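Acetyltransferase Atu2258 (Agrobacterium tumefaciens str. C58, PDB 2G3A) transfers an acetyl group from acetyl coenzyme A to acceptor substrates, preferring glucosamine 6-phosphate or dopamine. Local coordinates at residues V68-T71 / L76-Q79. Sequence-based numbering, arbitrary orientation.
Sequences VGHT and LYVQ
H70 and Y77 face each other as a hydrogen-bonded pair in an antiparallel hairpin, and their rings meet on one face of the sheet. The imidazole comes in by its CE1, which lies 3.9 Å from Y77 CD2, near the plane of the phenol ring at its edge. Y77 CB sits over one imidazole face, toward the rim. With the planes at 65° and the centroids 6.0 Å apart, the arrangement is neither a stack nor a true edge-to-face pair. The H70 torsion (chi1 67°) sets CG between backbone N and carbonyl carbon, tilting the ring toward the partner strand. Beneath the rings, H70 N gives a bond of 3.0 Å to Y77 O, and Y77 N returns one of 2.9 Å to H70 O that is almost straight, 175° at the hydrogen. A third bond, Q79 N to V68 O at 2.7 Å, is more bent.

The face bearing T71, L76 and V78 is mostly apolar. T71 suits its edge: its methyl CG2 lies 4.1 Å from L76 CB, while OG1 is hydrogen-bonded to R107. G69, in the non-hydrogen-bonded pair with V78, has no side chain, which lets its CA come to 3.1 Å from Y77 O.

Strands 63-72 and 75-82 form a hairpin in the mixed GNAT sheet, between strands 50-57 and 111-116. Y77 combines a flat ring, which meets H70 and Y113, with a hydroxyl hydrogen-bonded to D115; on the opposite face L76 offers a branched apolar side chain to A100 and A104 of helix 92-106.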
loop_
_atom_site.group_PDB
_atom_site.type_symbol
_atom_site.label_atom_id
_atom_site.label_comp_id
_atom_site.label_asym_id
_atom_site.label_seq_id
_atom_site.Cartn_x
_atom_site.Cartn_y
_atom_site.Cartn_z
ATOM N N VAL A 68 2.532 9.082 8.477
ATOM C CA VAL A 68 1.367 8.204 8.641
ATOM C C VAL A 68 1.812 6.773 8.393
ATOM O O VAL A 68 2.412 6.469 7.353
ATOM C CB VAL A 68 0.220 8.585 7.669
ATOM C CG1 VAL A 68 -0.988 7.626 7.820
ATOM C CG2 VAL A 68 -0.228 10.024 7.906
ATOM N N GLY A 69 1.549 5.893 9.348
ATOM C CA GLY A 69 1.865 4.483 9.148
ATOM C C GLY A 69 1.134 3.572 10.094
ATOM O O GLY A 69 0.130 3.953 10.685
ATOM N N HIS A 70 1.630 2.351 10.234
ATOM C CA HIS A 70 1.034 1.410 11.184
ATOM C C HIS A 70 1.967 0.240 11.430
ATOM O O HIS A 70 2.857 -0.036 10.631
ATOM C CB HIS A 70 -0.326 0.889 10.690
ATOM C CG HIS A 70 -0.239 0.027 9.468
ATOM N ND1 HIS A 70 -0.420 0.522 8.195
ATOM C CD2 HIS A 70 -0.008 -1.299 9.328
ATOM C CE1 HIS A 70 -0.294 -0.460 7.322
ATOM N NE2 HIS A 70 -0.043 -1.576 7.984
ATOM N N THR A 71 1.750 -0.451 12.541
ATOM C CA THR A 71 2.463 -1.691 12.782
ATOM C C THR A 71 1.474 -2.850 12.680
ATOM O O THR A 71 0.336 -2.736 13.130
ATOM C CB THR A 71 3.144 -1.687 14.152
ATOM O OG1 THR A 71 2.156 -1.444 15.160
ATOM C CG2 THR A 71 4.203 -0.579 14.206
ATOM N N LEU A 76 6.713 -2.369 11.096
ATOM C CA LEU A 76 6.271 -1.006 10.818
ATOM C C LEU A 76 6.225 -0.733 9.311
ATOM O O LEU A 76 7.193 -1.003 8.591
ATOM C CB LEU A 76 7.217 0.007 11.478
ATOM C CG LEU A 76 7.083 1.473 11.045
ATOM C CD1 LEU A 76 5.755 2.088 11.464
ATOM C CD2 LEU A 76 8.264 2.317 11.573
ATOM N N TYR A 77 5.083 -0.241 8.841
ATOM C CA TYR A 77 4.961 0.267 7.469
ATOM C C TYR A 77 4.765 1.773 7.567
ATOM O O TYR A 77 3.846 2.246 8.257
ATOM C CB TYR A 77 3.788 -0.368 6.695
ATOM C CG TYR A 77 3.638 0.230 5.284
ATOM C CD1 TYR A 77 4.721 0.258 4.416
ATOM C CD2 TYR A 77 2.427 0.819 4.852
ATOM C CE1 TYR A 77 4.619 0.821 3.130
ATOM C CE2 TYR A 77 2.317 1.397 3.554
ATOM C CZ TYR A 77 3.425 1.391 2.707
ATOM O OH TYR A 77 3.371 1.934 1.423
ATOM N N VAL A 78 5.645 2.519 6.906
ATOM C CA VAL A 78 5.493 3.963 6.786
ATOM C C VAL A 78 4.772 4.222 5.467
ATOM O O VAL A 78 5.301 3.923 4.391
ATOM C CB VAL A 78 6.856 4.706 6.836
ATOM C CG1 VAL A 78 6.686 6.209 6.533
ATOM C CG2 VAL A 78 7.539 4.494 8.193
ATOM N N GLN A 79 3.553 4.756 5.561
ATOM C CA GLN A 79 2.720 4.997 4.382
ATOM C C GLN A 79 2.928 6.382 3.754
ATOM O O GLN A 79 3.035 6.511 2.520
ATOM C CB GLN A 79 1.236 4.829 4.747
ATOM C CG GLN A 79 0.287 4.936 3.557
ATOM C CD GLN A 79 -1.127 5.318 3.974
ATOM O OE1 GLN A 79 -1.524 5.132 5.132
ATOM N NE2 GLN A 79 -1.894 5.859 3.033
#